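Local coordinates for protein fructuronate-tagaturonate epimerase UxaE from Cohnella laeviribosi in complex with 1 glycerol (Cohnella laeviribosi, PDB 6IL9) that catalyses the interconversion of D-fructuronate and D-tagaturonate, sugar acids that differ at one carbon, and carries a zinc ion in its TIM barrel, at residues 105-110 with 473-477; 97-101 with 127-133; 199-203 with 238-242; 307-311 with 405-409. All coordinates share one frame; numbering follows the deposited sequence.

Interaction 1 of 4, residues 105-110 with 473-477; sequences PGHVQT and EAALR
Gln109 bonds with both Glu473 and Arg477 where two helices of the TIM-barrel enzyme cross: helix 104-111, which follows the first barrel strand, and helix 469-487, close to the C-terminus. The local axes cross at -40° and approach to 8.3 Å. Gly106 suits so close a crossing, since its CA lies 4.1 Å from Leu476 CD1 and a beta carbon would run into that methyl.

A glutamine fits beside an acid and a base because its amide both accepts and donates. Arg477 NH1 donates a hydrogen bond to Gln109 OE1 at 2.7 Å; the oxygen lies in the guanidinium plane, at its edge, whereas NH1 stands above the plane of the amide carbonyl. On the other end, Gln109 NE2 donates to Glu473 OE1 at 3.2 Å, almost straight at 171° but from above the carboxylate plane. With both ends engaged, the amide has little freedom to flip. A bend at chi3 (-56°) folds the Arg477 guanidinium back over Glu473 O and Ala474 CA of its own helix, with NH1 directed at the amide oxygen.

Farther out, Gln109 NE2 has a second acid partner in Glu149 of helix 135-149. His107 touches Leu476 CD2 obliquely, while its NE2 is bonded to Asn371 of helix 369-382. A water accepts from Gly106 N, 2.8 Å away, next to the Glu473 carboxylate. Thr110 turns its hydroxyl back into its own helix turn: OG1 donates to Gly106 O at 2.8 Å and rests 3.3 Å from Arg477 CA.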
loop_
_atom_site.group_PDB
_atom_site.type_symbol
_atom_site.label_atom_id
_atom_site.label_comp_id
_atom_site.label_asym_id
_atom_site.label_seq_id
_atom_site.Cartn_x
_atom_site.Cartn_y
_atom_site.Cartn_z
ATOM N N PRO A 105 14.106 -0.076 3.602
ATOM C CA PRO A 105 14.887 0.222 4.816
ATOM C C PRO A 105 14.418 1.464 5.548
ATOM O O PRO A 105 14.258 1.428 6.777
ATOM C CB PRO A 105 16.315 0.375 4.279
ATOM C CG PRO A 105 16.329 -0.473 3.037
ATOM C CD PRO A 105 14.968 -0.275 2.420
ATOM N N GLY A 106 14.193 2.559 4.822
ATOM C CA GLY A 106 13.654 3.758 5.448
ATOM C C GLY A 106 12.320 3.501 6.122
ATOM O O GLY A 106 12.055 4.021 7.207
ATOM N N HIS A 107 11.467 2.687 5.489
ATOM C CA HIS A 107 10.184 2.321 6.090
ATOM C C HIS A 107 10.378 1.555 7.387
ATOM O O HIS A 107 9.703 1.828 8.386
ATOM C CB HIS A 107 9.360 1.499 5.102
ATOM C CG HIS A 107 8.687 2.337 4.066
ATOM N ND1 HIS A 107 8.264 1.836 2.857
ATOM C CD2 HIS A 107 8.371 3.653 4.063
ATOM C CE1 HIS A 107 7.702 2.807 2.156
ATOM N NE2 HIS A 107 7.750 3.918 2.867
ATOM N N VAL A 108 11.292 0.585 7.381
ATOM C CA VAL A 108 11.595 -0.172 8.592
ATOM C C VAL A 108 12.132 0.748 9.687
ATOM O O VAL A 108 11.727 0.656 10.854
ATOM C CB VAL A 108 12.590 -1.301 8.275
ATOM C CG1 VAL A 108 13.053 -1.947 9.576
ATOM C CG2 VAL A 108 11.947 -2.324 7.344
ATOM N N GLN A 109 13.067 1.638 9.330
ATOM C CA GLN A 109 13.609 2.586 10.302
ATOM C C GLN A 109 12.519 3.429 10.943
ATOM O O GLN A 109 12.641 3.821 12.115
ATOM C CB GLN A 109 14.642 3.502 9.635
ATOM C CG GLN A 109 15.909 2.780 9.192
ATOM C CD GLN A 109 16.579 3.501 8.050
ATOM O OE1 GLN A 109 16.239 4.644 7.748
ATOM N NE2 GLN A 109 17.518 2.835 7.391
ATOM N N THR A 110 11.446 3.708 10.199
ATOM C CA THR A 110 10.366 4.544 10.711
ATOM C C THR A 110 9.493 3.799 11.716
ATOM O O THR A 110 9.103 4.369 12.738
ATOM C CB THR A 110 9.513 5.060 9.552
ATOM O OG1 THR A 110 10.356 5.754 8.618
ATOM C CG2 THR A 110 8.429 6.018 10.077
ATOM N N GLU A 473 16.357 8.041 3.003
ATOM C CA GLU A 473 15.852 7.378 4.197
ATOM C C GLU A 473 15.551 8.371 5.307
ATOM O O GLU A 473 14.578 8.186 6.048
ATOM C CB GLU A 473 16.843 6.308 4.633
ATOM C CG GLU A 473 16.893 5.240 3.575
ATOM C CD GLU A 473 17.927 4.189 3.809
ATOM O OE1 GLU A 473 18.667 4.270 4.814
ATOM O OE2 GLU A 473 17.992 3.272 2.959
ATOM N N ALA A 474 16.329 9.454 5.410
ATOM C CA ALA A 474 15.995 10.494 6.383
ATOM C C ALA A 474 14.676 11.154 6.027
ATOM O O ALA A 474 13.886 11.514 6.910
ATOM C CB ALA A 474 17.102 11.547 6.446
ATOM N N ALA A 475 14.430 11.335 4.731
ATOM C CA ALA A 475 13.169 11.925 4.301
ATOM C C ALA A 475 11.995 11.007 4.624
ATOM O O ALA A 475 10.940 11.476 5.069
ATOM C CB ALA A 475 13.222 12.235 2.810
ATOM N N LEU A 476 12.149 9.695 4.403
ATOM C CA LEU A 476 11.062 8.781 4.742
ATOM C C LEU A 476 10.806 8.766 6.242
ATOM O O LEU A 476 9.648 8.811 6.680
ATOM C CB LEU A 476 11.378 7.374 4.234
ATOM C CG LEU A 476 11.421 7.225 2.715
ATOM C CD1 LEU A 476 11.972 5.860 2.377
ATOM C CD2 LEU A 476 10.035 7.438 2.077
ATOM N N ARG A 477 11.874 8.709 7.050
ATOM C CA ARG A 477 11.702 8.729 8.499
ATOM C C ARG A 477 10.921 9.958 8.933
ATOM O O ARG A 477 10.003 9.866 9.761
ATOM C CB ARG A 477 13.064 8.690 9.192
ATOM C CG ARG A 477 13.748 7.345 9.020
ATOM C CD ARG A 477 14.950 7.209 9.957
ATOM N NE ARG A 477 15.913 8.294 9.779
ATOM C CZ ARG A 477 16.991 8.226 9.002
ATOM N NH1 ARG A 477 17.252 7.129 8.309
ATOM N NH2 ARG A 477 17.821 9.261 8.919
HETATM O O HOH W 1 15.010 3.037 2.134
#

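Interaction 2 of 4, residues 97-101 with 127-133; sequences GDRLG and ELALTGR
At the C-terminal mouth of the TIM barrel, the loop after the first strand meets the helix after the second through Arg99 and Glu127. Their salt bridge is a single straight bond: Arg99 NE donates to Glu127 OE2 at 2.9 Å and 177°, onto the anti lone pair. The acceptor lies at the guanidinium edge, and the two planar groups stand almost perpendicular, 85° apart. Glu127 OE1 takes the backbone N-H of Ser124, while the Arg99 guanidinium bonds through NH1 to His439 O and makes a cation-pi contact with Tyr442. An alanine in place of Arg99 removes the guanidinium and would probably leave Glu127 OE2 without its charged mate and the Tyr442 ring without its cation.

Arg133 serves the loop's backbone. Its bend at chi3 (78°) lays the guanidinium face over Leu100 C and Gly101 N, while NH1 makes a weak bond to Asp98 O at 3.0 Å. A water accepts from Arg133 NH2 and donates to the same Asp98 O. Asp98 shapes the loop: OD1 accepts from Leu100 N at 3.0 Å, an Asx turn, and OD2 from Ala103 N. Gly101 has a positive phi, where a side chain would press on the carbonyl oxygen of Leu100 and also run into Arg133 NH2.

Around this junction, Tyr442 of helix 442-446 packs on Glu127 and Thr131, Trp372 of helix 369-382 on Arg99 and Leu100, and Val138 of helix 135-149 on Arg133.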
loop_
_atom_site.group_PDB
_atom_site.type_symbol
_atom_site.label_atom_id
_atom_site.label_comp_id
_atom_site.label_asym_id
_atom_site.label_seq_id
_atom_site.Cartn_x
_atom_site.Cartn_y
_atom_site.Cartn_z
ATOM N N GLY A 97 3.499 1.108 0.725
ATOM C CA GLY A 97 3.715 0.744 -0.665
ATOM C C GLY A 97 4.964 1.391 -1.239
ATOM O O GLY A 97 5.286 2.548 -0.956
ATOM N N ASP A 98 5.656 0.635 -2.078
ATOM C CA ASP A 98 6.945 1.050 -2.621
ATOM C C ASP A 98 6.942 0.730 -4.114
ATOM O O ASP A 98 7.124 -0.426 -4.509
ATOM C CB ASP A 98 8.075 0.342 -1.889
ATOM C CG ASP A 98 9.441 0.777 -2.367
ATOM O OD1 ASP A 98 9.534 1.699 -3.217
ATOM O OD2 ASP A 98 10.424 0.181 -1.891
ATOM N N ARG A 99 6.745 1.766 -4.929
ATOM C CA ARG A 99 6.711 1.658 -6.381
ATOM C C ARG A 99 8.086 1.450 -6.981
ATOM O O ARG A 99 8.182 1.097 -8.161
ATOM C CB ARG A 99 6.094 2.922 -6.985
ATOM C CG ARG A 99 4.659 3.105 -6.605
ATOM C CD ARG A 99 4.148 4.484 -6.950
ATOM N NE ARG A 99 2.691 4.514 -6.858
ATOM C CZ ARG A 99 1.952 5.579 -7.137
ATOM N NH1 ARG A 99 2.533 6.715 -7.503
ATOM N NH2 ARG A 99 0.631 5.502 -7.036
ATOM N N LEU A 100 9.134 1.666 -6.194
ATOM C CA LEU A 100 10.508 1.700 -6.673
ATOM C C LEU A 100 11.342 0.530 -6.197
ATOM O O LEU A 100 12.315 0.171 -6.867
ATOM C CB LEU A 100 11.188 3.000 -6.228
ATOM C CG LEU A 100 10.466 4.291 -6.616
ATOM C CD1 LEU A 100 11.131 5.480 -5.937
ATOM C CD2 LEU A 100 10.466 4.454 -8.136
ATOM N N GLY A 101 10.999 -0.064 -5.058
ATOM C CA GLY A 101 11.819 -1.114 -4.499
ATOM C C GLY A 101 12.997 -0.657 -3.661
ATOM O O GLY A 101 13.836 -1.499 -3.304
ATOM N N GLU A 127 -0.254 -0.667 -10.405
ATOM C CA GLU A 127 1.106 -0.209 -10.134
ATOM C C GLU A 127 2.145 -1.145 -10.736
ATOM O O GLU A 127 3.172 -0.691 -11.252
ATOM C CB GLU A 127 1.324 -0.084 -8.631
ATOM C CG GLU A 127 0.795 1.199 -8.050
ATOM C CD GLU A 127 0.792 1.189 -6.532
ATOM O OE1 GLU A 127 0.257 0.227 -5.927
ATOM O OE2 GLU A 127 1.329 2.151 -5.939
ATOM N N LEU A 128 1.917 -2.458 -10.647
ATOM C CA LEU A 128 2.830 -3.399 -11.290
ATOM C C LEU A 128 2.871 -3.172 -12.794
ATOM O O LEU A 128 3.947 -3.167 -13.401
ATOM C CB LEU A 128 2.409 -4.835 -10.999
ATOM C CG LEU A 128 2.445 -5.290 -9.540
ATOM C CD1 LEU A 128 1.920 -6.716 -9.439
ATOM C CD2 LEU A 128 3.857 -5.168 -8.975
ATOM N N ALA A 129 1.704 -2.976 -13.409
ATOM C CA ALA A 129 1.639 -2.797 -14.857
ATOM C C ALA A 129 2.311 -1.499 -15.295
ATOM O O ALA A 129 2.997 -1.464 -16.324
ATOM C CB ALA A 129 0.180 -2.834 -15.313
ATOM N N LEU A 130 2.137 -0.424 -14.528
ATOM C CA LEU A 130 2.706 0.866 -14.897
ATOM C C LEU A 130 4.197 0.962 -14.615
ATOM O O LEU A 130 4.869 1.812 -15.209
ATOM C CB LEU A 130 1.978 1.997 -14.161
ATOM C CG LEU A 130 0.517 2.257 -14.550
ATOM C CD1 LEU A 130 -0.015 3.527 -13.898
ATOM C CD2 LEU A 130 0.381 2.336 -16.062
ATOM N N THR A 131 4.731 0.128 -13.717
ATOM C CA THR A 131 6.152 0.126 -13.399
ATOM C C THR A 131 6.909 -1.025 -14.051
ATOM O O THR A 131 8.142 -1.038 -13.996
ATOM C CB THR A 131 6.383 0.053 -11.872
ATOM O OG1 THR A 131 5.802 -1.147 -11.338
ATOM C CG2 THR A 131 5.787 1.273 -11.152
ATOM N N GLY A 132 6.207 -1.995 -14.634
ATOM C CA GLY A 132 6.868 -3.161 -15.188
ATOM C C GLY A 132 7.462 -4.094 -14.160
ATOM O O GLY A 132 8.435 -4.797 -14.456
ATOM N N ARG A 133 6.907 -4.122 -12.957
ATOM C CA ARG A 133 7.395 -4.981 -11.891
ATOM C C ARG A 133 6.427 -6.133 -11.665
ATOM O O ARG A 133 5.318 -6.152 -12.195
ATOM C CB ARG A 133 7.595 -4.175 -10.602
ATOM C CG ARG A 133 8.574 -3.032 -10.786
ATOM C CD ARG A 133 8.641 -2.178 -9.541
ATOM N NE ARG A 133 9.445 -2.813 -8.504
ATOM C CZ ARG A 133 9.136 -2.800 -7.211
ATOM N NH1 ARG A 133 8.016 -2.196 -6.802
ATOM N NH2 ARG A 133 9.941 -3.393 -6.330
HETATM O O HOH W 2 8.689 -2.583 -3.826
HETATM O O HOH W 3 -1.048 3.633 -5.279
#

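Interaction 3 of 4, residues 199-203 with 238-242; sequences VKRKY and MRDVL
Met238, Leu242 and Tyr203 carry most of this packing between helix 196-204 and helix 234-259, whose local axes cross at 55° in a region inserted between the fourth and fifth strands of the barrel. Tyr203 offers Met238 a ring face. Met238 CG sits 3.5 Å from the ring centroid, almost on its normal, in a CH-pi contact. The sulfur follows obliquely, SD lying 4.0 Å from the same centroid, a Met-aromatic contact. Flexible and polarisable, methionine can follow the ring in this way, and its extended chain carries SD on to Lys200, whose CD approaches it to 3.4 Å. Tyr203 has its CG anti to the backbone N (chi1 179°), turning the ring toward helix 234-259, where Val241 CB meets its edge. The phenol oxygen bonds to Glu215.

Leu242 works one turn on from Met238. Its CD1 presses on Val199 O at 3.2 Å, and CD2 lies 3.5 Å from Lys202 CG. Branched Val199 fills the space between: CG1 touches Met238 CB, and CG2 rests over one face of the Arg239 guanidinium, which bonds through NH1 to Ala194 O.

Helix 208-218 flanks the pair, with Arg211 against Tyr203 and Tyr214 against Val241, while Asp240 of helix 234-259 bonds to Ser283 of helix 281-293.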
loop_
_atom_site.group_PDB
_atom_site.type_symbol
_atom_site.label_atom_id
_atom_site.label_comp_id
_atom_site.label_asym_id
_atom_site.label_seq_id
_atom_site.Cartn_x
_atom_site.Cartn_y
_atom_site.Cartn_z
ATOM N N VAL A 199 -35.912 2.904 -7.659
ATOM C CA VAL A 199 -35.316 1.973 -6.700
ATOM C C VAL A 199 -36.325 0.897 -6.331
ATOM O O VAL A 199 -36.045 -0.304 -6.428
ATOM C CB VAL A 199 -34.817 2.720 -5.448
ATOM C CG1 VAL A 199 -34.713 1.758 -4.269
ATOM C CG2 VAL A 199 -33.489 3.387 -5.718
ATOM N N LYS A 200 -37.524 1.319 -5.916
ATOM C CA LYS A 200 -38.589 0.373 -5.598
ATOM C C LYS A 200 -38.904 -0.545 -6.776
ATOM O O LYS A 200 -39.261 -1.710 -6.571
ATOM C CB LYS A 200 -39.842 1.134 -5.166
ATOM C CG LYS A 200 -41.075 0.264 -4.990
ATOM C CD LYS A 200 -41.170 -0.283 -3.582
ATOM C CE LYS A 200 -42.053 0.600 -2.724
ATOM N NZ LYS A 200 -43.432 0.686 -3.279
ATOM N N ARG A 201 -38.760 -0.054 -8.010
ATOM C CA ARG A 201 -39.086 -0.872 -9.176
ATOM C C ARG A 201 -38.005 -1.914 -9.442
ATOM O O ARG A 201 -38.301 -3.095 -9.661
ATOM C CB ARG A 201 -39.272 0.015 -10.403
ATOM C CG ARG A 201 -40.640 -0.087 -11.040
ATOM C CD ARG A 201 -41.102 1.263 -11.529
ATOM N NE ARG A 201 -40.037 2.021 -12.183
ATOM C CZ ARG A 201 -39.903 3.340 -12.076
ATOM N NH1 ARG A 201 -38.910 3.970 -12.692
ATOM N NH2 ARG A 201 -40.761 4.022 -11.335
ATOM N N LYS A 202 -36.744 -1.483 -9.465
ATOM C CA LYS A 202 -35.644 -2.425 -9.629
ATOM C C LYS A 202 -35.603 -3.409 -8.466
ATOM O O LYS A 202 -35.325 -4.603 -8.659
ATOM C CB LYS A 202 -34.329 -1.649 -9.770
ATOM C CG LYS A 202 -33.066 -2.495 -9.866
ATOM C CD LYS A 202 -33.239 -3.714 -10.769
ATOM C CE LYS A 202 -32.393 -4.870 -10.257
ATOM N NZ LYS A 202 -33.187 -5.866 -9.475
ATOM N N TYR A 203 -35.908 -2.932 -7.256
ATOM C CA TYR A 203 -35.950 -3.813 -6.092
ATOM C C TYR A 203 -36.991 -4.913 -6.263
ATOM O O TYR A 203 -36.771 -6.060 -5.847
ATOM C CB TYR A 203 -36.237 -2.998 -4.828
ATOM C CG TYR A 203 -36.332 -3.803 -3.547
ATOM C CD1 TYR A 203 -35.187 -4.163 -2.840
ATOM C CD2 TYR A 203 -37.565 -4.196 -3.032
ATOM C CE1 TYR A 203 -35.274 -4.904 -1.668
ATOM C CE2 TYR A 203 -37.659 -4.925 -1.863
ATOM C CZ TYR A 203 -36.509 -5.273 -1.184
ATOM O OH TYR A 203 -36.603 -6.001 -0.029
ATOM N N MET A 238 -34.160 -0.745 0.444
ATOM C CA MET A 238 -34.206 -1.121 -0.969
ATOM C C MET A 238 -33.012 -0.575 -1.732
ATOM O O MET A 238 -32.420 -1.276 -2.565
ATOM C CB MET A 238 -35.499 -0.616 -1.612
ATOM C CG MET A 238 -36.713 -1.319 -1.131
ATOM S SD MET A 238 -38.213 -1.002 -2.119
ATOM C CE MET A 238 -39.289 -1.832 -0.995
ATOM N N ARG A 239 -32.664 0.690 -1.499
ATOM C CA ARG A 239 -31.506 1.231 -2.188
ATOM C C ARG A 239 -30.242 0.479 -1.782
ATOM O O ARG A 239 -29.432 0.112 -2.639
ATOM C CB ARG A 239 -31.378 2.726 -1.909
ATOM C CG ARG A 239 -30.425 3.420 -2.847
ATOM C CD ARG A 239 -30.260 4.889 -2.482
ATOM N NE ARG A 239 -31.491 5.655 -2.680
ATOM C CZ ARG A 239 -31.876 6.167 -3.845
ATOM N NH1 ARG A 239 -31.137 5.986 -4.931
ATOM N NH2 ARG A 239 -33.007 6.858 -3.923
ATOM N N ASP A 240 -30.068 0.225 -0.481
ATOM C CA ASP A 240 -28.883 -0.493 -0.010
ATOM C C ASP A 240 -28.759 -1.867 -0.664
ATOM O O ASP A 240 -27.665 -2.267 -1.077
ATOM C CB ASP A 240 -28.920 -0.649 1.509
ATOM C CG ASP A 240 -28.437 0.588 2.240
ATOM O OD1 ASP A 240 -27.793 1.449 1.604
ATOM O OD2 ASP A 240 -28.701 0.681 3.456
ATOM N N VAL A 241 -29.864 -2.609 -0.747
ATOM C CA VAL A 241 -29.824 -3.926 -1.384
ATOM C C VAL A 241 -29.406 -3.797 -2.846
ATOM O O VAL A 241 -28.546 -4.540 -3.336
ATOM C CB VAL A 241 -31.183 -4.637 -1.230
ATOM C CG1 VAL A 241 -31.208 -5.958 -2.022
ATOM C CG2 VAL A 241 -31.487 -4.896 0.238
ATOM N N LEU A 242 -29.989 -2.835 -3.569
ATOM C CA LEU A 242 -29.660 -2.688 -4.984
ATOM C C LEU A 242 -28.202 -2.292 -5.192
ATOM O O LEU A 242 -27.553 -2.767 -6.130
ATOM C CB LEU A 242 -30.578 -1.652 -5.629
ATOM C CG LEU A 242 -32.043 -2.062 -5.720
ATOM C CD1 LEU A 242 -32.863 -0.937 -6.343
ATOM C CD2 LEU A 242 -32.180 -3.335 -6.541
#

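Interaction 4 of 4, residues 307-311 with 405-409; sequences GEFQK and YHVTT
Gln310 and Thr408 join two loops over the mouth of the TIM barrel, one following the sixth strand and the other following helix 384-402. The direct hydrogen bonds centre on the glutamine amide. Thr408 N donates to Gln310 OE1 at 3.1 Å, approaching tilted from the carbonyl plane by 34°. Gln310 NE2 donates to Thr408 OG1 at 3.0 Å, and through its other N-H it bonds to Glu308 OE1 at 2.9 Å. Gln310 OE1 also accepts from Gln436 of helix 432-440. Both ends of the amide are thus engaged, which holds its rotation; a leucine here would probably leave Thr408 N without this acceptor and let the Glu308 carboxylate swing.

Water extends the seam. One molecule donates to Glu308 OE1 and lies in the plane of the His406 ring, 2.7 Å from NE2. Another accepts from Lys311 N and donates to His406 O.

Apolar contact is slight: Lys311 CE lies obliquely beside the Tyr405 ring, 4.2 Å from CD1, while the phenol oxygen bonds to Tyr442. The long lysine chain lets the loop reach inward: bent at chi2 (-54°), it carries NZ to hydrogen bonds with Ser344 OG and with O3 of a bound glycerol, probably from the crystallisation liquor.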
loop_
_atom_site.group_PDB
_atom_site.type_symbol
_atom_site.label_atom_id
_atom_site.label_comp_id
_atom_site.label_asym_id
_atom_site.label_seq_id
_atom_site.Cartn_x
_atom_site.Cartn_y
_atom_site.Cartn_z
ATOM N N GLY A 307 -16.733 13.241 1.318
ATOM C CA GLY A 307 -15.635 14.085 0.854
ATOM C C GLY A 307 -14.780 13.376 -0.184
ATOM O O GLY A 307 -15.216 12.427 -0.840
ATOM N N GLU A 308 -13.541 13.845 -0.340
ATOM C CA GLU A 308 -12.635 13.223 -1.299
ATOM C C GLU A 308 -11.262 12.965 -0.694
ATOM O O GLU A 308 -10.720 13.802 0.032
ATOM C CB GLU A 308 -12.452 14.083 -2.549
ATOM C CG GLU A 308 -13.734 14.391 -3.279
ATOM C CD GLU A 308 -13.457 15.211 -4.524
ATOM O OE1 GLU A 308 -12.648 14.755 -5.355
ATOM O OE2 GLU A 308 -14.035 16.307 -4.652
ATOM N N PHE A 309 -10.704 11.807 -1.037
ATOM C CA PHE A 309 -9.352 11.377 -0.676
ATOM C C PHE A 309 -8.577 11.219 -1.975
ATOM O O PHE A 309 -8.450 10.103 -2.489
ATOM C CB PHE A 309 -9.374 10.035 0.104
ATOM C CG PHE A 309 -9.675 10.162 1.574
ATOM C CD1 PHE A 309 -10.929 10.574 2.021
ATOM C CD2 PHE A 309 -8.710 9.820 2.505
ATOM C CE1 PHE A 309 -11.188 10.668 3.389
ATOM C CE2 PHE A 309 -8.955 9.919 3.874
ATOM C CZ PHE A 309 -10.206 10.348 4.310
ATOM N N GLN A 310 -8.050 12.327 -2.504
ATOM C CA GLN A 310 -7.267 12.290 -3.731
ATOM C C GLN A 310 -5.795 12.045 -3.415
ATOM O O GLN A 310 -5.309 12.352 -2.319
ATOM C CB GLN A 310 -7.397 13.597 -4.507
ATOM C CG GLN A 310 -8.794 13.829 -5.069
ATOM C CD GLN A 310 -8.836 15.023 -5.976
ATOM O OE1 GLN A 310 -7.824 15.401 -6.561
ATOM N NE2 GLN A 310 -10.014 15.625 -6.115
ATOM N N LYS A 311 -5.083 11.504 -4.404
ATOM C CA LYS A 311 -3.652 11.270 -4.250
ATOM C C LYS A 311 -2.896 12.577 -4.025
ATOM O O LYS A 311 -3.123 13.570 -4.723
ATOM C CB LYS A 311 -3.082 10.584 -5.494
ATOM C CG LYS A 311 -3.691 9.238 -5.820
ATOM C CD LYS A 311 -3.610 8.296 -4.632
ATOM C CE LYS A 311 -3.984 6.870 -5.062
ATOM N NZ LYS A 311 -4.393 6.024 -3.922
ATOM N N TYR A 405 -6.048 7.723 -12.566
ATOM C CA TYR A 405 -6.254 8.243 -11.224
ATOM C C TYR A 405 -7.147 9.462 -11.329
ATOM O O TYR A 405 -6.909 10.327 -12.178
ATOM C CB TYR A 405 -4.920 8.601 -10.570
ATOM C CG TYR A 405 -4.040 7.389 -10.372
ATOM C CD1 TYR A 405 -4.143 6.627 -9.219
ATOM C CD2 TYR A 405 -3.141 6.989 -11.344
ATOM C CE1 TYR A 405 -3.362 5.509 -9.028
ATOM C CE2 TYR A 405 -2.344 5.864 -11.162
ATOM C CZ TYR A 405 -2.470 5.125 -10.001
ATOM O OH TYR A 405 -1.700 3.999 -9.781
ATOM N N HIS A 406 -8.176 9.525 -10.488
ATOM C CA HIS A 406 -9.108 10.651 -10.520
ATOM C C HIS A 406 -8.552 11.780 -9.666
ATOM O O HIS A 406 -8.441 11.644 -8.443
ATOM C CB HIS A 406 -10.492 10.250 -10.025
ATOM C CG HIS A 406 -11.442 11.407 -9.950
ATOM N ND1 HIS A 406 -12.095 11.903 -11.058
ATOM C CD2 HIS A 406 -11.808 12.198 -8.912
ATOM C CE1 HIS A 406 -12.845 12.933 -10.702
ATOM N NE2 HIS A 406 -12.690 13.132 -9.405
ATOM N N VAL A 407 -8.200 12.896 -10.307
ATOM C CA VAL A 407 -7.689 14.071 -9.613
ATOM C C VAL A 407 -8.354 15.314 -10.192
ATOM O O VAL A 407 -8.839 15.320 -11.325
ATOM C CB VAL A 407 -6.150 14.185 -9.726
ATOM C CG1 VAL A 407 -5.468 13.015 -8.992
ATOM C CG2 VAL A 407 -5.717 14.225 -11.206
ATOM N N THR A 408 -8.383 16.389 -9.400
ATOM C CA THR A 408 -8.901 17.667 -9.881
ATOM C C THR A 408 -7.790 18.704 -10.003
ATOM O O THR A 408 -8.013 19.902 -9.812
ATOM C CB THR A 408 -10.023 18.177 -8.973
ATOM O OG1 THR A 408 -9.583 18.195 -7.608
ATOM C CG2 THR A 408 -11.263 17.288 -9.099
ATOM N N THR A 409 -6.588 18.237 -10.336
ATOM C CA THR A 409 -5.405 19.077 -10.462
ATOM C C THR A 409 -5.643 20.292 -11.343
ATOM O O THR A 409 -6.179 20.181 -12.451
ATOM C CB THR A 409 -4.287 18.240 -11.066
ATOM O OG1 THR A 409 -4.239 16.969 -10.395
ATOM C CG2 THR A 409 -2.952 18.945 -10.968
HETATM O O HOH W 4 -13.863 15.011 -7.835
HETATM O O HOH W 5 -6.864 18.604 -6.849
HETATM O O HOH W 6 -6.579 10.561 -6.659
#

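Interactions 1, 2 and 4 belong to the TIM barrel, its helices and the loops at its mouth, whereas interaction 3 stands apart in the insertion between the fourth and fifth strands, its centre about 49 Å from that of interaction 1. Interactions 1 and 2 alternate along the chain and touch: His107 CE1 lies 3.9 Å from Gly97 O. Residues 97-101 lead from the first strand into helix 104-111, so one beta-alpha unit takes part in both. Interactions 2 and 4 meet around Tyr405 and probably tie together elements bordering the zinc site; interaction 3 is structural packing far from it. Interaction 1 brings the C-terminal helix back onto the start of the barrel.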